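Side-chain contacts in biuret hydrolase (Pseudomonas sp., PDB 6C62), which hydrolyses 1-carboxybiuret to urea-1,3-dicarboxylate and ammonia in the breakdown of the herbicide atrazine: residues 428-433 / 441-446; 215-220 / 246-251; 278-283 / 366-371. One frame throughout, in Å; residues are numbered along the deposited sequence.

All three contacts are buried, lie away from the probable catalytic residues and join their segments without a hydrogen bond, yet they differ with their place in the fold. Interactions 1 and 3 are helix-on-sheet contacts: strands 426-432 and 366-370 are neighbours in one mixed sheet, each sends a branched side chain against a helix, and the centres of the two contacts are about 8 Å apart. Interaction 2 lies off the sheet, where a leucine from a loop meets a helix and more polar groups gather at the margin. Helix 437-449, one partner in interaction 1, also borders interaction 2: Arg442 NE lies 2.9 Å from Gly251 O, a probable hydrogen bond. Interactions 2 and 3 do not touch.

Interaction 1: 428-433 / 441-446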
# COMPACT_ATOMS: atom_id res chain seq x y z
N VAL A 428 -12.41 -29.61 -0.02
CA VAL A 428 -12.12 -29.12 -1.35
C VAL A 428 -12.39 -27.62 -1.43
O VAL A 428 -13.45 -27.16 -0.98
CB VAL A 428 -12.98 -29.91 -2.39
CG1 VAL A 428 -14.44 -29.57 -2.29
CG2 VAL A 428 -12.55 -29.58 -3.79
N GLN A 429 -11.46 -26.88 -2.03
CA GLN A 429 -11.65 -25.45 -2.31
C GLN A 429 -12.41 -25.28 -3.64
O GLN A 429 -11.98 -25.82 -4.68
CB GLN A 429 -10.31 -24.73 -2.45
CG GLN A 429 -9.41 -24.75 -1.23
CD GLN A 429 -8.18 -23.87 -1.39
OE1 GLN A 429 -8.25 -22.66 -1.12
NE2 GLN A 429 -7.03 -24.46 -1.77
N LEU A 430 -13.50 -24.54 -3.59
CA LEU A 430 -14.23 -24.09 -4.77
C LEU A 430 -13.97 -22.59 -4.89
O LEU A 430 -14.43 -21.78 -4.07
CB LEU A 430 -15.71 -24.39 -4.59
CG LEU A 430 -16.06 -25.85 -4.22
CD1 LEU A 430 -17.50 -25.97 -3.82
CD2 LEU A 430 -15.76 -26.77 -5.36
N ILE A 431 -13.15 -22.22 -5.87
CA ILE A 431 -12.52 -20.89 -5.96
C ILE A 431 -13.19 -20.19 -7.11
O ILE A 431 -13.30 -20.76 -8.21
CB ILE A 431 -11.02 -20.97 -6.25
CG1 ILE A 431 -10.33 -21.93 -5.30
CG2 ILE A 431 -10.35 -19.62 -6.18
CD1 ILE A 431 -9.00 -22.46 -5.75
N ALA A 432 -13.59 -18.95 -6.90
CA ALA A 432 -14.13 -18.11 -7.97
C ALA A 432 -13.41 -16.78 -8.03
O ALA A 432 -12.57 -16.45 -7.17
CB ALA A 432 -15.63 -17.90 -7.73
N ALA A 433 -13.73 -15.98 -9.06
CA ALA A 433 -13.15 -14.66 -9.23
C ALA A 433 -13.55 -13.74 -8.08
O ALA A 433 -14.60 -13.96 -7.50
CB ALA A 433 -13.63 -14.05 -10.54
N LEU A 441 -20.74 -20.70 -3.72
CA LEU A 441 -21.84 -21.24 -2.91
C LEU A 441 -22.77 -22.11 -3.72
O LEU A 441 -23.21 -23.17 -3.23
CB LEU A 441 -22.57 -20.13 -2.17
CG LEU A 441 -21.75 -19.43 -1.07
CD1 LEU A 441 -22.28 -18.00 -0.80
CD2 LEU A 441 -21.80 -20.29 0.18
N ARG A 442 -23.08 -21.68 -4.95
CA ARG A 442 -23.86 -22.52 -5.89
C ARG A 442 -23.20 -23.88 -6.15
O ARG A 442 -23.88 -24.91 -6.19
CB ARG A 442 -24.12 -21.78 -7.21
CG ARG A 442 -25.21 -20.75 -7.08
CD ARG A 442 -25.26 -19.81 -8.25
NE ARG A 442 -25.35 -20.46 -9.56
CZ ARG A 442 -25.21 -19.83 -10.75
NH1 ARG A 442 -24.92 -18.55 -10.83
NH2 ARG A 442 -25.30 -20.47 -11.88
N ALA A 443 -21.89 -23.89 -6.34
CA ALA A 443 -21.16 -25.12 -6.55
C ALA A 443 -21.19 -25.99 -5.29
O ALA A 443 -21.34 -27.22 -5.35
CB ALA A 443 -19.72 -24.85 -6.97
N GLY A 444 -21.04 -25.35 -4.13
CA GLY A 444 -21.16 -26.07 -2.89
C GLY A 444 -22.49 -26.79 -2.71
O GLY A 444 -22.53 -27.93 -2.23
N LYS A 445 -23.56 -26.10 -3.07
CA LYS A 445 -24.90 -26.62 -2.94
C LYS A 445 -25.09 -27.90 -3.84
O LYS A 445 -25.71 -28.89 -3.39
CB LYS A 445 -25.91 -25.56 -3.32
CG LYS A 445 -27.38 -25.99 -3.18
CD LYS A 445 -27.65 -26.52 -1.78
CE LYS A 445 -29.12 -26.34 -1.39
NZ LYS A 445 -29.96 -27.25 -2.22
N VAL A 446 -24.55 -27.90 -5.05
CA VAL A 446 -24.55 -29.09 -5.88
C VAL A 446 -23.78 -30.24 -5.21
O VAL A 446 -24.28 -31.38 -5.17
CB VAL A 446 -23.97 -28.84 -7.29
CG1 VAL A 446 -23.77 -30.18 -8.08
CG2 VAL A 446 -24.88 -27.89 -8.05
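Leu430 packs on Ala443 and Gly444 through one methyl group. Leu430 CD1 stands over the face of the peptide that joins these two residues, almost directly above Gly444 N at 3.6 Å, with Gly444 CA at 3.8 Å. The same methyl meets Ala443 CB at 4.0 Å, the one contact between side chains. With CG anti to the carbonyl carbon (chi1 -53°) and CD1 continuing the extended line (chi2 169°), the leucine reaches straight out from the strand to the helix, where its methyl rests on the bare backbone of Gly444.

No hydrogen bond crosses between strand and helix. The helix is held by its own backbone, as in Lys445 N to Leu441 O (3.0 Å), while Leu430 pairs through its backbone with Val412 of the adjoining strand 411-416.

Of the charged groups, Lys445 points away from the strand and forms a salt bridge with Asp449, while Arg442 bonds to Gly251 O. Ala443 and Gly444 give the helix a small surface against Leu430, and the join depends on dispersion and burial of apolar surface, with no directional bond to fix it.

Interaction 2: 215-220 / 246-251; sequences SVEGLA and PVLSQG
Leu248 lays its CD2 methyl over the N-terminal turns of helix 216-226, overlapping the base of Glu217 and the methyl of Ala220. The approach is closest at Glu217, whose CG lies 3.8 Å from Leu248 CD2 and whose CA lies 3.9 Å from it; the two side chains cross at about a right angle. Ala220, one turn on, offers its CB to Leu248 CD2 at 4.2 Å. The leucine has CG anti to its own N (chi1 -178°), which sends the branch outward from the loop and into this site.

Glu217 thus serves two environments. Its aliphatic stem takes the methyl, then the chain bends at chi2 (85°) and delivers the carboxylate to Gln448, whose NE2 donates to Glu217 OE1. That same glutamine accepts from Val216 N, so one side chain of helix 437-449 secures the start of this helix at two points.

The start is also capped from within: Ser215 OG accepts from Gly218 N at 3.1 Å, with an N-H...O angle of 153°. On the loop side, Gln250 N bonds to Val247 O at 2.9 Å and closes a type I beta turn that carries Leu248 at its second position. The arrangement is that of a serine N-capped helix whose N-terminal turns receive an apolar side chain from a beta turn in the long connection leading to strand 257-260.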
# COMPACT_ATOMS: atom_id res chain seq x y z
N SER A 215 -23.57 -26.51 7.25
CA SER A 215 -24.22 -26.72 5.97
C SER A 215 -23.90 -25.55 5.07
O SER A 215 -23.53 -24.46 5.57
CB SER A 215 -25.74 -26.79 6.12
OG SER A 215 -26.20 -25.60 6.73
N VAL A 216 -24.05 -25.75 3.77
CA VAL A 216 -23.81 -24.65 2.85
C VAL A 216 -24.86 -23.51 2.98
O VAL A 216 -24.54 -22.32 2.79
CB VAL A 216 -23.56 -25.17 1.40
CG1 VAL A 216 -24.85 -25.62 0.76
CG2 VAL A 216 -22.88 -24.04 0.58
N GLU A 217 -26.10 -23.85 3.35
CA GLU A 217 -27.13 -22.86 3.64
C GLU A 217 -26.71 -21.99 4.81
O GLU A 217 -26.92 -20.80 4.78
CB GLU A 217 -28.49 -23.50 4.01
CG GLU A 217 -29.20 -24.20 2.88
CD GLU A 217 -28.76 -25.66 2.67
OE1 GLU A 217 -27.75 -26.15 3.27
OE2 GLU A 217 -29.44 -26.35 1.87
N GLY A 218 -26.11 -22.62 5.84
CA GLY A 218 -25.54 -21.89 6.99
C GLY A 218 -24.54 -20.84 6.56
O GLY A 218 -24.59 -19.72 7.04
N LEU A 219 -23.62 -21.21 5.64
CA LEU A 219 -22.69 -20.24 5.11
C LEU A 219 -23.41 -19.08 4.45
O LEU A 219 -23.10 -17.90 4.75
CB LEU A 219 -21.73 -20.86 4.11
CG LEU A 219 -20.75 -21.90 4.55
CD1 LEU A 219 -19.94 -22.29 3.34
CD2 LEU A 219 -19.85 -21.48 5.70
N ALA A 220 -24.37 -19.39 3.58
CA ALA A 220 -25.03 -18.36 2.76
C ALA A 220 -25.82 -17.40 3.61
O ALA A 220 -25.77 -16.18 3.41
CB ALA A 220 -25.91 -18.98 1.67
N PRO A 246 -30.85 -16.18 -2.23
CA PRO A 246 -31.88 -16.40 -3.27
C PRO A 246 -31.44 -17.24 -4.45
O PRO A 246 -32.29 -17.82 -5.12
CB PRO A 246 -32.19 -14.96 -3.75
CG PRO A 246 -31.83 -14.07 -2.63
CD PRO A 246 -30.66 -14.76 -1.95
N VAL A 247 -30.15 -17.30 -4.74
CA VAL A 247 -29.69 -18.06 -5.90
C VAL A 247 -28.91 -19.32 -5.53
O VAL A 247 -28.33 -20.00 -6.41
CB VAL A 247 -28.83 -17.15 -6.86
CG1 VAL A 247 -29.68 -15.97 -7.36
CG2 VAL A 247 -27.55 -16.62 -6.19
N LEU A 248 -28.91 -19.67 -4.24
CA LEU A 248 -28.08 -20.79 -3.77
C LEU A 248 -28.35 -22.10 -4.51
O LEU A 248 -27.43 -22.93 -4.74
CB LEU A 248 -28.30 -20.96 -2.28
CG LEU A 248 -27.49 -22.04 -1.59
CD1 LEU A 248 -26.01 -21.71 -1.68
CD2 LEU A 248 -27.96 -22.20 -0.11
N SER A 249 -29.62 -22.29 -4.89
CA SER A 249 -30.05 -23.50 -5.58
C SER A 249 -30.15 -23.37 -7.10
O SER A 249 -30.67 -24.25 -7.74
CB SER A 249 -31.34 -24.02 -4.97
OG SER A 249 -30.99 -24.59 -3.71
N GLN A 250 -29.59 -22.32 -7.67
CA GLN A 250 -29.63 -22.11 -9.12
C GLN A 250 -28.85 -23.17 -9.90
O GLN A 250 -29.16 -23.40 -11.08
CB GLN A 250 -29.12 -20.70 -9.44
CG GLN A 250 -29.27 -20.23 -10.90
CD GLN A 250 -28.88 -18.76 -11.06
OE1 GLN A 250 -29.31 -17.93 -10.26
NE2 GLN A 250 -28.16 -18.43 -12.10
N GLY A 251 -27.86 -23.83 -9.29
CA GLY A 251 -27.08 -24.86 -10.01
C GLY A 251 -25.93 -24.25 -10.82
O GLY A 251 -25.62 -23.09 -10.70

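Interaction 3: 278-283 / 366-371; sequences VAALTL and ILIAPA
Ile368 meets Ala280 beside a flat group of the helix, the peptide joining Ala279 to Ala280. Ile368 CD1 stands over one face of this peptide, almost directly above Ala280 CA at 3.8 Å, with Ala279 C further off at 4.5 Å. A second flat group, the Val278 carbonyl, has a donor on each face: Thr282 N and Thr282 OG1 reach its oxygen from opposite sides of the plane. The hydroxyl bond is short, 2.7 Å from Thr282 OG1 to Val278 O, with the donor tilted 28° from the carbonyl plane. Thr282 thereby folds its polar end back on its own helix.

Apart from the peptide face, the contact consists of methyl groups. Leu283 CD1 approaches Ile368 CD1 at 4.0 Å, the two side chains crossing at a slant, and Ala280 CB stands 4.2 Å from the same Ile368 CD1. One delta methyl is thus shared by Ala280 and Leu283, about one turn apart on the sheet-facing side of the helix. Its position follows from CG1 being anti to the carbonyl carbon (chi1 -55°). Leu283 also spans onto Leu430 and Val446, linking this helix with strand 426-432, beside 366-370 in the sheet, and with helix 437-449.

The axes of helix 278-283 and strand 366-370 approach to 9.4 Å, and their N-to-C directions are 157° apart, nearly antiparallel. Helix 270-283 belongs to a beta-alpha-beta crossover between the parallel neighbours 257-260 and 288-289, and it packs on the adjoining parallel strand 366-370, as in the layered alpha/beta fold of the amidase family.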
# COMPACT_ATOMS: atom_id res chain seq x y z
N VAL A 278 -13.36 -36.68 -7.12
CA VAL A 278 -14.81 -36.90 -6.98
C VAL A 278 -15.59 -35.63 -7.05
O VAL A 278 -16.69 -35.62 -7.64
CB VAL A 278 -15.21 -37.68 -5.69
CG1 VAL A 278 -16.72 -37.79 -5.60
CG2 VAL A 278 -14.57 -39.07 -5.73
N ALA A 279 -15.06 -34.55 -6.49
CA ALA A 279 -15.75 -33.23 -6.61
C ALA A 279 -15.83 -32.79 -8.09
O ALA A 279 -16.86 -32.34 -8.55
CB ALA A 279 -15.07 -32.18 -5.75
N ALA A 280 -14.73 -32.94 -8.81
CA ALA A 280 -14.64 -32.63 -10.27
C ALA A 280 -15.66 -33.40 -11.12
O ALA A 280 -16.38 -32.81 -11.94
CB ALA A 280 -13.21 -32.92 -10.76
N LEU A 281 -15.73 -34.71 -10.89
CA LEU A 281 -16.74 -35.58 -11.55
C LEU A 281 -18.16 -35.09 -11.28
O LEU A 281 -18.95 -34.93 -12.21
CB LEU A 281 -16.61 -37.04 -11.10
CG LEU A 281 -17.49 -38.14 -11.72
CD1 LEU A 281 -17.59 -38.02 -13.23
CD2 LEU A 281 -16.94 -39.49 -11.28
N THR A 282 -18.47 -34.81 -10.02
CA THR A 282 -19.80 -34.32 -9.67
C THR A 282 -20.13 -32.99 -10.30
O THR A 282 -21.27 -32.78 -10.70
CB THR A 282 -19.91 -34.13 -8.15
OG1 THR A 282 -19.38 -35.28 -7.50
CG2 THR A 282 -21.36 -33.89 -7.74
N LEU A 283 -19.14 -32.09 -10.38
CA LEU A 283 -19.33 -30.77 -10.97
C LEU A 283 -19.12 -30.69 -12.48
O LEU A 283 -19.23 -29.61 -13.05
CB LEU A 283 -18.40 -29.72 -10.29
CG LEU A 283 -18.72 -29.54 -8.79
CD1 LEU A 283 -17.65 -28.73 -8.10
CD2 LEU A 283 -20.05 -28.85 -8.57
N ILE A 366 -15.37 -21.32 -12.04
CA ILE A 366 -14.96 -21.97 -10.77
C ILE A 366 -13.73 -22.84 -11.04
O ILE A 366 -13.66 -23.52 -12.09
CB ILE A 366 -16.11 -22.80 -10.21
CG1 ILE A 366 -17.25 -21.93 -9.77
CG2 ILE A 366 -15.70 -23.58 -8.98
CD1 ILE A 366 -18.55 -22.58 -10.03
N LEU A 367 -12.78 -22.83 -10.11
CA LEU A 367 -11.61 -23.71 -10.15
C LEU A 367 -11.55 -24.51 -8.87
O LEU A 367 -11.85 -23.97 -7.80
CB LEU A 367 -10.31 -22.94 -10.40
CG LEU A 367 -10.30 -22.19 -11.76
CD1 LEU A 367 -9.16 -21.19 -11.83
CD2 LEU A 367 -10.15 -23.18 -12.91
N ILE A 368 -11.16 -25.79 -8.98
CA ILE A 368 -11.17 -26.71 -7.86
C ILE A 368 -9.76 -27.12 -7.45
O ILE A 368 -8.92 -27.51 -8.27
CB ILE A 368 -11.90 -28.00 -8.25
CG1 ILE A 368 -13.29 -27.70 -8.77
CG2 ILE A 368 -12.01 -28.92 -7.03
CD1 ILE A 368 -13.90 -28.96 -9.38
N ALA A 369 -9.52 -27.10 -6.16
CA ALA A 369 -8.29 -27.59 -5.57
C ALA A 369 -8.54 -28.23 -4.23
O ALA A 369 -9.59 -28.03 -3.64
CB ALA A 369 -7.33 -26.41 -5.41
N PRO A 370 -7.57 -28.98 -3.71
CA PRO A 370 -7.75 -29.47 -2.36
C PRO A 370 -7.49 -28.35 -1.38
O PRO A 370 -6.80 -27.38 -1.70
CB PRO A 370 -6.71 -30.59 -2.21
CG PRO A 370 -5.94 -30.66 -3.52
CD PRO A 370 -6.26 -29.39 -4.28
N ALA A 371 -8.10 -28.45 -0.21
CA ALA A 371 -7.89 -27.47 0.86
C ALA A 371 -6.62 -27.68 1.67
O ALA A 371 -6.00 -26.70 2.14
CB ALA A 371 -9.10 -27.47 1.79